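Local coordinates for aminoglycoside N(3)-acetyltransferase (Streptomyces griseus, PDB 7LAP), which catalyses transfer of an acetyl group to the 3-amino group of aminoglycoside antibiotics, probably from acetyl-CoA, and so is linked to resistance, at residues D40-H45 / G73-T78; E123-R128 / A142-S147; E13-S18 / I51-G56; V22-I27 / V61-L66. All coordinates share one frame; numbering follows the deposited sequence. Where two conformers were deposited one is given.

Overall arrangement
Contact 1 lies deepest, pairing two parallel strands of the central mixed sheet. Contact 2 adds the next strand, which runs antiparallel to strand 74-78, and packs helix 120-126 on it. Both are buried, but contact 1 joins backbones by hydrogen bonds while contact 2 is side-chain packing. Contact 4 lies further out, where helices 24-34 and 58-69 meet. Its inner half is apolar and its outer half charged. Leu65 and Leu66 of 61-66 touch contact 1, and Asp63 forms a salt bridge with Arg128 of contact 2. Contact 3 is the most peripheral. It ties the N-terminal helix to a loop, and backbone bonds from Val22 link that loop to contact 4.

Contact 1: D40-H45 / G73-T78; sequences DTVMFH and GTLLVT
Phe44 holds CG between its backbone N and carbonyl carbon (chi1 70°), and Val77 holds CG1 anti to its carbonyl carbon (chi1 -64°). Chi2 of Phe44 (-76°) turns the ring. The methyl lies over one ring face in a CH-pi contact, with Val77 CG1 3.8 Å from the centroid of the Phe44 ring. The two side chains lie side by side and point the same way. Val42 and Leu75 are also paired side by side on this face of the sheet, with Val42 CG1 3.8 Å from Leu75 CD2. On the other face Thr41 CG2 touches Leu76 CD1 at 3.6 Å, and Met43 crosses Leu76 at about a right angle. The backbones form a parallel pair. Thr74 N donates to Asp40 O, and Val42 N donates to Thr74 O at 2.9 Å. Leu76 N donates to Val42 O and Phe44 N to Leu76 O. Beyond these bonds a water takes over, donating to Phe44 O at 2.8 Å and accepting from Thr78 N at 2.9 Å. Helix 58-69 covers Phe44 and Leu75, and helix 148-152 covers Thr41 and Leu76. These backbone N-H and C=O groups are thus satisfied strand to strand, while Thr74 OG1 bonds Ser147 N. The face with Val42, Phe44, Leu75 and Val77 is apolar; the other mixes Met43 and Leu76 with two threonines.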
loop_
_atom_site.group_PDB
_atom_site.type_symbol
_atom_site.label_atom_id
_atom_site.label_comp_id
_atom_site.label_asym_id
_atom_site.label_seq_id
_atom_site.Cartn_x
_atom_site.Cartn_y
_atom_site.Cartn_z
ATOM N N ASP B 40 27.399 -4.420 0.660
ATOM C CA ASP B 40 26.598 -5.541 1.141
ATOM C C ASP B 40 25.360 -5.735 0.266
ATOM O O ASP B 40 24.765 -4.777 -0.239
ATOM C CB ASP B 40 26.137 -5.295 2.597
ATOM C CG ASP B 40 27.120 -5.818 3.629
ATOM O OD1 ASP B 40 27.974 -6.630 3.242
ATOM O OD2 ASP B 40 27.047 -5.409 4.826
ATOM N N THR B 41 24.921 -6.982 0.152
ATOM C CA THR B 41 23.563 -7.286 -0.290
ATOM C C THR B 41 22.760 -7.700 0.939
ATOM O O THR B 41 23.146 -8.644 1.640
ATOM C CB THR B 41 23.568 -8.387 -1.360
ATOM O OG1 THR B 41 24.182 -7.873 -2.543
ATOM C CG2 THR B 41 22.165 -8.778 -1.740
ATOM N N VAL B 42 21.665 -6.993 1.232
ATOM C CA VAL B 42 20.946 -7.273 2.472
ATOM C C VAL B 42 19.458 -7.429 2.184
ATOM O O VAL B 42 18.816 -6.517 1.651
ATOM C CB VAL B 42 21.184 -6.200 3.553
ATOM C CG1 VAL B 42 20.879 -4.824 3.058
ATOM C CG2 VAL B 42 20.308 -6.492 4.804
ATOM N N MET B 43 18.915 -8.585 2.541
ATOM C CA MET B 43 17.476 -8.807 2.574
ATOM C C MET B 43 16.933 -8.336 3.927
ATOM O O MET B 43 17.479 -8.687 4.972
ATOM C CB MET B 43 17.197 -10.294 2.372
ATOM C CG MET B 43 15.747 -10.658 2.425
ATOM S SD MET B 43 15.556 -12.384 1.934
ATOM C CE MET B 43 13.804 -12.329 1.519
ATOM N N PHE B 44 15.871 -7.537 3.926
ATOM C CA PHE B 44 15.469 -6.946 5.186
ATOM C C PHE B 44 13.964 -7.058 5.384
ATOM O O PHE B 44 13.185 -6.974 4.430
ATOM C CB PHE B 44 15.986 -5.501 5.307
ATOM C CG PHE B 44 15.323 -4.503 4.392
ATOM C CD1 PHE B 44 15.633 -4.439 3.048
ATOM C CD2 PHE B 44 14.416 -3.592 4.914
ATOM C CE1 PHE B 44 15.010 -3.491 2.226
ATOM C CE2 PHE B 44 13.799 -2.650 4.115
ATOM C CZ PHE B 44 14.085 -2.609 2.761
ATOM N N HIS B 45 13.597 -7.343 6.638
ATOM C CA HIS B 45 12.240 -7.454 7.148
ATOM C C HIS B 45 12.037 -6.358 8.184
ATOM O O HIS B 45 12.884 -6.181 9.072
ATOM C CB HIS B 45 12.049 -8.826 7.806
ATOM C CG HIS B 45 12.276 -9.961 6.855
ATOM N ND1 HIS B 45 13.519 -10.538 6.652
ATOM C CD2 HIS B 45 11.424 -10.589 6.007
ATOM C CE1 HIS B 45 13.412 -11.490 5.736
ATOM N NE2 HIS B 45 12.155 -11.537 5.328
ATOM N N GLY B 73 26.058 -1.870 -3.498
ATOM C CA GLY B 73 25.263 -2.795 -2.714
ATOM C C GLY B 73 23.852 -2.960 -3.256
ATOM O O GLY B 73 23.444 -2.329 -4.226
ATOM N N THR B 74 23.086 -3.819 -2.584
ATOM C CA THR B 74 21.765 -4.188 -3.066
ATOM C C THR B 74 20.860 -4.432 -1.869
ATOM O O THR B 74 21.302 -5.009 -0.876
ATOM C CB THR B 74 21.822 -5.452 -3.933
ATOM O OG1 THR B 74 22.797 -5.278 -4.964
ATOM C CG2 THR B 74 20.456 -5.735 -4.607
ATOM N N LEU B 75 19.596 -4.014 -1.977
ATOM C CA LEU B 75 18.565 -4.293 -0.978
ATOM C C LEU B 75 17.585 -5.304 -1.549
ATOM O O LEU B 75 17.268 -5.256 -2.731
ATOM C CB LEU B 75 17.777 -3.027 -0.585
ATOM C CG LEU B 75 18.576 -1.762 -0.290
ATOM C CD1 LEU B 75 17.618 -0.637 0.137
ATOM C CD2 LEU B 75 19.622 -2.059 0.785
ATOM N N LEU B 76 17.074 -6.194 -0.720
ATOM C CA LEU B 76 16.103 -7.202 -1.090
ATOM C C LEU B 76 14.956 -7.316 -0.101
ATOM O O LEU B 76 15.168 -7.183 1.070
ATOM C CB LEU B 76 16.755 -8.562 -1.064
ATOM C CG LEU B 76 17.225 -9.298 -2.282
ATOM C CD1 LEU B 76 18.640 -8.832 -2.485
ATOM C CD2 LEU B 76 17.216 -10.785 -2.063
ATOM N N VAL B 77 13.757 -7.606 -0.571
ATOM C CA VAL B 77 12.616 -7.810 0.317
ATOM C C VAL B 77 11.798 -8.980 -0.197
ATOM O O VAL B 77 11.936 -9.403 -1.343
ATOM C CB VAL B 77 11.689 -6.578 0.423
ATOM C CG1 VAL B 77 12.437 -5.356 1.072
ATOM C CG2 VAL B 77 11.162 -6.235 -0.940
ATOM N N THR B 78 10.924 -9.494 0.654
ATOM C CA THR B 78 9.988 -10.512 0.221
ATOM C C THR B 78 8.657 -9.812 -0.020
ATOM O O THR B 78 8.221 -9.018 0.817
ATOM C CB THR B 78 9.895 -11.652 1.236
ATOM O OG1 THR B 78 8.876 -12.558 0.829
ATOM C CG2 THR B 78 9.506 -11.162 2.645
HETATM O O HOH W 1 10.994 -8.288 3.287
#

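Contact 2: E123-R128 / A142-S147; sequences EALRRR and AALGAS
Leu125 and Leu144 form the tight part of this contact. Leu125 sets CG anti to its backbone N (chi1 -167°), and its two methyls share the work. CD1 lies against the strand backbone, with Leu125 CD1 3.9 Å from Ala143 C. CD2 meets the partner side chain, with Leu125 CD2 3.8 Å from Leu144 CB. Next to this pair, Arg126 CB touches Ala142 CB at 3.7 Å. Leu144 CD2 also touches Arg128 CB at 3.8 Å. No hydrogen bond joins the two segments. The looser side is polar and turns away from the strand. There the extended Arg126 chain carries its guanidinium to Glu123 and grips it side-on. Arg126 NE donates to Glu123 OE1 at 2.7 Å and Arg126 NH2 to Glu123 OE2 at 2.8 Å, both oxygens being met from above the carboxylate plane. Arg127 NH1 joins by a long salt bridge to Glu123 OE2 and also bonds Glu123 O of the second subunit. In the fold, the end of helix 120-126 sits on strand 141-145, with Leu125 also reaching Leu75 and Val77 of strand 74-78. Helix 58-69 lies alongside, with Ile62 and Leu66 touching Arg128, whose NH2 forms a salt bridge with Asp63.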
loop_
_atom_site.group_PDB
_atom_site.type_symbol
_atom_site.label_atom_id
_atom_site.label_comp_id
_atom_site.label_asym_id
_atom_site.label_seq_id
_atom_site.Cartn_x
_atom_site.Cartn_y
_atom_site.Cartn_z
ATOM N N GLU B 123 6.402 -3.106 -0.213
ATOM C CA GLU B 123 5.622 -2.447 -1.245
ATOM C C GLU B 123 6.257 -1.115 -1.649
ATOM O O GLU B 123 6.173 -0.725 -2.815
ATOM C CB GLU B 123 4.178 -2.274 -0.760
ATOM C CG GLU B 123 3.286 -1.559 -1.712
ATOM C CD GLU B 123 2.695 -2.470 -2.821
ATOM O OE1 GLU B 123 3.186 -3.617 -3.014
ATOM O OE2 GLU B 123 1.768 -1.992 -3.523
ATOM N N ALA B 124 6.925 -0.426 -0.723
ATOM C CA ALA B 124 7.662 0.784 -1.104
ATOM C C ALA B 124 8.914 0.443 -1.918
ATOM O O ALA B 124 9.217 1.113 -2.916
ATOM C CB ALA B 124 8.041 1.615 0.145
ATOM N N LEU B 125 9.656 -0.588 -1.509
ATOM C CA LEU B 125 10.878 -0.958 -2.233
ATOM C C LEU B 125 10.571 -1.346 -3.683
ATOM O O LEU B 125 11.225 -0.862 -4.627
ATOM C CB LEU B 125 11.585 -2.107 -1.495
ATOM C CG LEU B 125 13.029 -2.544 -1.793
ATOM C CD1 LEU B 125 13.140 -3.272 -3.115
ATOM C CD2 LEU B 125 14.028 -1.373 -1.705
ATOM N N ARG B 126 9.578 -2.216 -3.891
ATOM C CA ARG B 126 9.325 -2.671 -5.257
ATOM C C ARG B 126 8.862 -1.524 -6.153
ATOM O O ARG B 126 9.076 -1.579 -7.363
ATOM C CB ARG B 126 8.298 -3.815 -5.273
ATOM C CG ARG B 126 6.884 -3.329 -5.288
ATOM C CD ARG B 126 5.853 -4.421 -5.483
ATOM N NE ARG B 126 4.516 -3.847 -5.339
ATOM C CZ ARG B 126 3.777 -3.374 -6.342
ATOM N NH1 ARG B 126 4.213 -3.440 -7.600
ATOM N NH2 ARG B 126 2.579 -2.840 -6.080
ATOM N N ARG B 127 8.292 -0.454 -5.587
ATOM C CA ARG B 127 7.856 0.656 -6.424
ATOM C C ARG B 127 8.964 1.692 -6.651
ATOM O O ARG B 127 8.749 2.657 -7.387
ATOM C CB ARG B 127 6.594 1.297 -5.805
ATOM C CG ARG B 127 5.362 0.304 -5.688
ATOM C CD ARG B 127 4.171 0.837 -4.836
ATOM N NE ARG B 127 3.601 2.035 -5.458
ATOM C CZ ARG B 127 2.317 2.204 -5.789
ATOM N NH1 ARG B 127 1.428 1.246 -5.554
ATOM N NH2 ARG B 127 1.928 3.350 -6.355
ATOM N N ARG B 128 10.140 1.524 -6.036
ATOM C CA ARG B 128 11.233 2.460 -6.269
ATOM C C ARG B 128 11.627 2.463 -7.747
ATOM O O ARG B 128 11.675 1.394 -8.378
ATOM C CB ARG B 128 12.460 2.107 -5.416
ATOM C CG ARG B 128 12.303 2.459 -3.905
ATOM C CD ARG B 128 12.441 3.958 -3.634
ATOM N NE ARG B 128 13.811 4.408 -3.837
ATOM C CZ ARG B 128 14.476 5.183 -2.975
ATOM N NH1 ARG B 128 13.890 5.605 -1.854
ATOM N NH2 ARG B 128 15.726 5.548 -3.237
ATOM N N ALA B 142 11.609 -8.667 -4.284
ATOM C CA ALA B 142 12.003 -7.518 -5.069
ATOM C C ALA B 142 13.368 -7.063 -4.594
ATOM O O ALA B 142 13.749 -7.318 -3.452
ATOM C CB ALA B 142 10.983 -6.397 -4.956
ATOM N N ALA B 143 14.086 -6.372 -5.472
ATOM C CA ALA B 143 15.443 -5.940 -5.171
ATOM C C ALA B 143 15.716 -4.581 -5.805
ATOM O O ALA B 143 15.151 -4.229 -6.847
ATOM C CB ALA B 143 16.480 -6.967 -5.672
ATOM N N LEU B 144 16.664 -3.861 -5.207
ATOM C CA LEU B 144 17.034 -2.517 -5.635
ATOM C C LEU B 144 18.531 -2.378 -5.421
ATOM O O LEU B 144 19.007 -2.539 -4.290
ATOM C CB LEU B 144 16.267 -1.435 -4.830
ATOM C CG LEU B 144 16.567 0.015 -5.211
ATOM C CD1 LEU B 144 16.091 0.333 -6.657
ATOM C CD2 LEU B 144 15.939 1.005 -4.203
ATOM N N GLY B 145 19.270 -2.052 -6.486
ATOM C CA GLY B 145 20.698 -1.881 -6.329
ATOM C C GLY B 145 21.486 -2.680 -7.363
ATOM O O GLY B 145 20.929 -3.221 -8.323
ATOM N N ALA B 146 22.798 -2.783 -7.129
ATOM C CA ALA B 146 23.727 -3.184 -8.184
ATOM C C ALA B 146 23.489 -4.618 -8.643
ATOM O O ALA B 146 23.653 -4.928 -9.820
ATOM C CB ALA B 146 25.159 -3.010 -7.678
ATOM N N SER B 147 23.128 -5.523 -7.738
ATOM C CA SER B 147 22.977 -6.932 -8.095
ATOM C C SER B 147 21.519 -7.312 -8.321
ATOM O O SER B 147 21.208 -8.500 -8.482
ATOM C CB SER B 147 23.571 -7.804 -7.001
ATOM O OG SER B 147 24.941 -7.509 -6.842
#

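Contact 3: E13-S18 / I51-G56; sequences ELLRRS and IGYVSG
The Tyr53 ring receives Leu15 CD2 obliquely near its attachment point, at 3.7 Å from Tyr53 CG. The same methyl touches Tyr53 CB at 3.6 Å. Leu15 and Tyr53 lie side by side and point the same way. Pro21 also packs on this tyrosine, as does Pro86 of the second subunit. The other flat group, the Arg16 guanidinium, has Glu13 OE2 in plane at its edge, in a salt bridge within the helix. Leu14 packs on the loop through its CB, which is 3.8 Å from Tyr53 CB. Ser18 makes the hydrogen bond between the segments. Its OG sits between its own backbone N and carbonyl carbon (chi1 48°). From there it accepts from the backbone, with Tyr53 N 3.2 Å from Ser18 OG and an N-H...O angle of 158°. Gly52 lies close in, its CA 3.6 Å from Ser18 OG. It is the first residue to leave helix 48-51 and has positive phi (121°). With no side chain, it lets the helix come close to the loop. Arg17 CD comes near Gly52 CA, and its NE bonds Ala50 O. The contact thus joins the last part of helix 7-18 to the loop before helix 58-69. Its grip is mainly apolar, through Leu14, Leu15 and Tyr53. Ser18 OG adds a polar link: besides accepting from Tyr53 N it bonds Gly20 O, and so connects the loop backbone to the residues after the helix.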
loop_
_atom_site.group_PDB
_atom_site.type_symbol
_atom_site.label_atom_id
_atom_site.label_comp_id
_atom_site.label_asym_id
_atom_site.label_seq_id
_atom_site.Cartn_x
_atom_site.Cartn_y
_atom_site.Cartn_z
ATOM N N GLU B 13 2.260 8.521 19.941
ATOM C CA GLU B 13 2.871 7.328 20.513
ATOM C C GLU B 13 4.196 6.997 19.848
ATOM O O GLU B 13 5.136 6.567 20.521
ATOM C CB GLU B 13 1.930 6.132 20.407
ATOM C CG GLU B 13 2.494 4.933 21.155
ATOM C CD GLU B 13 1.480 4.293 22.071
ATOM O OE1 GLU B 13 0.964 3.208 21.736
ATOM O OE2 GLU B 13 1.171 4.913 23.107
ATOM N N LEU B 14 4.293 7.185 18.531
ATOM C CA LEU B 14 5.553 6.891 17.867
ATOM C C LEU B 14 6.633 7.906 18.251
ATOM O O LEU B 14 7.794 7.529 18.449
ATOM C CB LEU B 14 5.357 6.836 16.352
ATOM C CG LEU B 14 4.484 5.675 15.844
ATOM C CD1 LEU B 14 4.257 5.751 14.341
ATOM C CD2 LEU B 14 5.089 4.355 16.224
ATOM N N LEU B 15 6.274 9.190 18.328
ATOM C CA LEU B 15 7.237 10.198 18.777
ATOM C C LEU B 15 7.753 9.873 20.179
ATOM O O LEU B 15 8.959 9.906 20.429
ATOM C CB LEU B 15 6.591 11.580 18.752
ATOM C CG LEU B 15 6.395 12.198 17.354
ATOM C CD1 LEU B 15 5.444 13.392 17.452
ATOM C CD2 LEU B 15 7.736 12.581 16.739
ATOM N N ARG B 16 6.849 9.492 21.077
ATOM C CA ARG B 16 7.255 9.127 22.430
ATOM C C ARG B 16 8.211 7.950 22.397
ATOM O O ARG B 16 9.252 7.977 23.058
ATOM C CB ARG B 16 6.024 8.812 23.286
ATOM C CG ARG B 16 6.347 8.505 24.736
ATOM C CD ARG B 16 5.098 8.047 25.505
ATOM N NE ARG B 16 4.046 9.069 25.512
ATOM C CZ ARG B 16 2.808 8.885 25.044
ATOM N NH1 ARG B 16 2.452 7.716 24.506
ATOM N NH2 ARG B 16 1.925 9.879 25.108
ATOM N N ARG B 17 7.907 6.946 21.563
ATOM C CA ARG B 17 8.683 5.714 21.530
ATOM C C ARG B 17 10.140 5.971 21.152
ATOM O O ARG B 17 11.052 5.370 21.728
ATOM C CB ARG B 17 8.054 4.739 20.532
ATOM C CG ARG B 17 8.881 3.522 20.295
ATOM C CD ARG B 17 8.176 2.467 19.424
ATOM N NE ARG B 17 9.044 1.297 19.255
ATOM C CZ ARG B 17 9.054 0.244 20.088
ATOM N NH1 ARG B 17 8.237 0.196 21.133
ATOM N NH2 ARG B 17 9.877 -0.774 19.871
ATOM N N SER B 18 10.381 6.814 20.153
ATOM C CA SER B 18 11.750 7.106 19.736
ATOM C C SER B 18 12.306 8.398 20.332
ATOM O O SER B 18 13.399 8.823 19.940
ATOM C CB SER B 18 11.837 7.160 18.207
ATOM O OG SER B 18 10.822 7.952 17.646
ATOM N N ILE B 51 10.522 1.144 14.933
ATOM C CA ILE B 51 11.602 2.129 14.864
ATOM C C ILE B 51 11.221 3.398 15.619
ATOM O O ILE B 51 12.067 4.033 16.255
ATOM C CB ILE B 51 11.952 2.433 13.393
ATOM C CG1 ILE B 51 12.373 1.155 12.673
ATOM C CG2 ILE B 51 13.070 3.482 13.282
ATOM C CD1 ILE B 51 12.600 1.326 11.105
ATOM N N GLY B 52 9.944 3.779 15.572
ATOM C CA GLY B 52 9.478 5.026 16.139
ATOM C C GLY B 52 8.842 5.881 15.061
ATOM O O GLY B 52 8.401 5.365 14.022
ATOM N N TYR B 53 8.871 7.195 15.281
ATOM C CA TYR B 53 8.308 8.120 14.288
ATOM C C TYR B 53 9.379 8.381 13.239
ATOM O O TYR B 53 10.354 9.098 13.492
ATOM C CB TYR B 53 7.822 9.423 14.942
ATOM C CG TYR B 53 7.304 10.345 13.856
ATOM C CD1 TYR B 53 6.025 10.195 13.328
ATOM C CD2 TYR B 53 8.131 11.319 13.301
ATOM C CE1 TYR B 53 5.573 11.030 12.269
ATOM C CE2 TYR B 53 7.698 12.130 12.256
ATOM C CZ TYR B 53 6.428 11.994 11.738
ATOM O OH TYR B 53 6.056 12.834 10.671
ATOM N N VAL B 54 9.241 7.782 12.056
ATOM C CA VAL B 54 10.264 7.911 11.030
ATOM C C VAL B 54 9.861 9.055 10.101
ATOM O O VAL B 54 8.819 8.993 9.443
ATOM C CB VAL B 54 10.471 6.605 10.251
ATOM C CG1 VAL B 54 11.443 6.860 9.056
ATOM C CG2 VAL B 54 11.056 5.527 11.156
ATOM N N SER B 55 10.684 10.101 10.066
ATOM C CA SER B 55 10.403 11.312 9.292
ATOM C C SER B 55 10.507 10.979 7.809
ATOM O O SER B 55 11.612 10.854 7.269
ATOM C CB SER B 55 11.387 12.414 9.682
ATOM O OG SER B 55 11.253 13.567 8.865
ATOM N N GLY B 56 9.371 10.816 7.143
ATOM C CA GLY B 56 9.362 10.459 5.732
ATOM C C GLY B 56 8.964 9.032 5.451
ATOM O O GLY B 56 8.916 8.640 4.275
#

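Contact 4: V22-I27 / V61-L66; sequences VTRDRI and VIDALL. With FMT (formic acid), chain M.
Arg24 stacks its guanidinium on Asp63 without forming a salt bridge to it. Asp63 CB lies 3.6 Å above the centre of the guanidinium plane. The guanidinium and carboxylate planes are 24° apart. Arg24 NH1 and Asp63 OD2 are still 4.5 Å apart, and no N-H points at that oxygen. The opposite charges may attract weakly, but each group has its own partners. Arg24 NE forms a salt bridge with Asp67, one turn further along helix 58-69, and Asp63 OD1 forms one with Arg128. Arg24 NH1 also donates to a formic acid molecule, probably from the crystallisation liquor, at 3.0 Å from its O1. The long reach comes from a chain extended from CG to NE, with CG anti to the backbone N (chi1 175°). Deeper in, the contact is apolar. Ala64 CB is 3.6 Å from Ile27 CG2 and 3.5 Å from Arg24 O, so this small side chain lets the two helices come close. Ile27 CD1 meets Val61 CG2 at 4.2 Å, the side chains crossing at about a right angle. Thr23 N-caps helix 24-34, its OG1 accepting a weak bond from Arg26 N. Val54 also touches Ile27. Leu65 and Leu66 of helix 58-69 rest on Leu75 of strand 74-78, and Val61 and Leu65 touch strand 176-180. Helix 58-69 thus touches both helix 24-34 and strands of the central sheet.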
loop_
_atom_site.group_PDB
_atom_site.type_symbol
_atom_site.label_atom_id
_atom_site.label_comp_id
_atom_site.label_asym_id
_atom_site.label_seq_id
_atom_site.Cartn_x
_atom_site.Cartn_y
_atom_site.Cartn_z
ATOM N N VAL B 22 12.822 10.198 13.942
ATOM C CA VAL B 22 13.960 9.377 13.543
ATOM C C VAL B 22 14.280 9.742 12.100
ATOM O O VAL B 22 13.407 9.643 11.230
ATOM C CB VAL B 22 13.646 7.879 13.684
ATOM C CG1 VAL B 22 14.785 7.073 13.183
ATOM C CG2 VAL B 22 13.325 7.512 15.191
ATOM N N THR B 23 15.500 10.208 11.849
ATOM C CA THR B 23 15.823 10.718 10.523
ATOM C C THR B 23 16.652 9.726 9.710
ATOM O O THR B 23 17.218 8.765 10.228
ATOM C CB THR B 23 16.597 12.010 10.644
ATOM O OG1 THR B 23 17.881 11.697 11.219
ATOM C CG2 THR B 23 15.821 12.987 11.514
ATOM N N ARG B 24 16.763 10.029 8.418
ATOM C CA ARG B 24 17.558 9.220 7.501
ATOM C C ARG B 24 19.000 9.045 8.006
ATOM O O ARG B 24 19.516 7.932 8.070
ATOM C CB ARG B 24 17.535 9.890 6.126
ATOM C CG ARG B 24 18.416 9.236 5.073
ATOM C CD ARG B 24 18.361 10.069 3.783
ATOM N NE ARG B 24 19.266 9.569 2.757
ATOM C CZ ARG B 24 19.257 10.015 1.504
ATOM N NH1 ARG B 24 18.397 10.972 1.169
ATOM N NH2 ARG B 24 20.105 9.518 0.604
ATOM N N ASP B 25 19.668 10.130 8.360
ATOM C CA ASP B 25 21.065 9.990 8.767
ATOM C C ASP B 25 21.222 9.234 10.087
ATOM O O ASP B 25 22.246 8.578 10.317
ATOM C CB ASP B 25 21.742 11.345 8.884
ATOM C CG ASP B 25 23.187 11.198 9.285
ATOM O OD1 ASP B 25 23.969 10.682 8.452
ATOM O OD2 ASP B 25 23.534 11.546 10.437
ATOM N N ARG B 26 20.224 9.287 10.957
ATOM C CA ARG B 26 20.333 8.555 12.206
ATOM C C ARG B 26 20.162 7.062 11.979
ATOM O O ARG B 26 20.853 6.245 12.599
ATOM C CB ARG B 26 19.300 9.069 13.210
ATOM C CG ARG B 26 19.465 8.441 14.580
ATOM C CD ARG B 26 18.489 7.343 14.721
ATOM N NE ARG B 26 18.578 6.694 16.026
ATOM C CZ ARG B 26 18.000 7.158 17.127
ATOM N NH1 ARG B 26 17.326 8.297 17.101
ATOM N NH2 ARG B 26 18.113 6.484 18.240
ATOM N N ILE B 27 19.211 6.688 11.127
ATOM C CA ILE B 27 19.067 5.301 10.728
ATOM C C ILE B 27 20.350 4.797 10.064
ATOM O O ILE B 27 20.819 3.691 10.356
ATOM C CB ILE B 27 17.851 5.150 9.805
ATOM C CG1 ILE B 27 16.573 5.532 10.580
ATOM C CG2 ILE B 27 17.761 3.739 9.372
ATOM C CD1 ILE B 27 15.281 5.521 9.682
ATOM N N VAL B 61 13.621 4.949 5.373
ATOM C CA VAL B 61 14.302 3.694 5.683
ATOM C C VAL B 61 15.080 3.202 4.471
ATOM O O VAL B 61 16.251 2.817 4.581
ATOM C CB VAL B 61 13.296 2.644 6.188
ATOM C CG1 VAL B 61 13.997 1.287 6.423
ATOM C CG2 VAL B 61 12.619 3.138 7.505
ATOM N N ILE B 62 14.464 3.242 3.288
ATOM C CA ILE B 62 15.141 2.747 2.083
ATOM C C ILE B 62 16.371 3.594 1.755
ATOM O O ILE B 62 17.453 3.072 1.471
ATOM C CB ILE B 62 14.165 2.718 0.903
ATOM C CG1 ILE B 62 13.128 1.620 1.106
ATOM C CG2 ILE B 62 14.935 2.556 -0.450
ATOM C CD1 ILE B 62 11.869 1.837 0.183
ATOM N N ASP B 63 16.239 4.913 1.833
ATOM C CA ASP B 63 17.382 5.756 1.507
ATOM C C ASP B 63 18.512 5.644 2.527
ATOM O O ASP B 63 19.689 5.752 2.155
ATOM C CB ASP B 63 16.906 7.188 1.350
ATOM C CG ASP B 63 16.231 7.421 -0.042
ATOM O OD1 ASP B 63 16.756 6.908 -1.069
ATOM O OD2 ASP B 63 15.189 8.100 -0.106
ATOM N N ALA B 64 18.193 5.398 3.802
ATOM C CA ALA B 64 19.248 5.133 4.778
ATOM C C ALA B 64 19.983 3.831 4.449
ATOM O O ALA B 64 21.215 3.757 4.551
ATOM C CB ALA B 64 18.656 5.080 6.201
ATOM N N LEU B 65 19.240 2.785 4.097
ATOM C CA LEU B 65 19.865 1.526 3.703
ATOM C C LEU B 65 20.770 1.717 2.484
ATOM O O LEU B 65 21.863 1.150 2.424
ATOM C CB LEU B 65 18.789 0.470 3.408
ATOM C CG LEU B 65 18.108 -0.085 4.663
ATOM C CD1 LEU B 65 16.763 -0.787 4.356
ATOM C CD2 LEU B 65 19.061 -1.057 5.400
ATOM N N LEU B 66 20.309 2.488 1.484
ATOM C CA LEU B 66 21.127 2.787 0.313
ATOM C C LEU B 66 22.353 3.603 0.681
ATOM O O LEU B 66 23.411 3.448 0.053
ATOM C CB LEU B 66 20.295 3.540 -0.731
ATOM C CG LEU B 66 19.155 2.690 -1.323
ATOM C CD1 LEU B 66 18.236 3.534 -2.204
ATOM C CD2 LEU B 66 19.712 1.493 -2.118
HETATM C C FMT M . 18.679 10.871 -2.075
HETATM O O1 FMT M . 18.874 12.008 -1.643
HETATM O O2 FMT M . 19.515 10.207 -2.694
#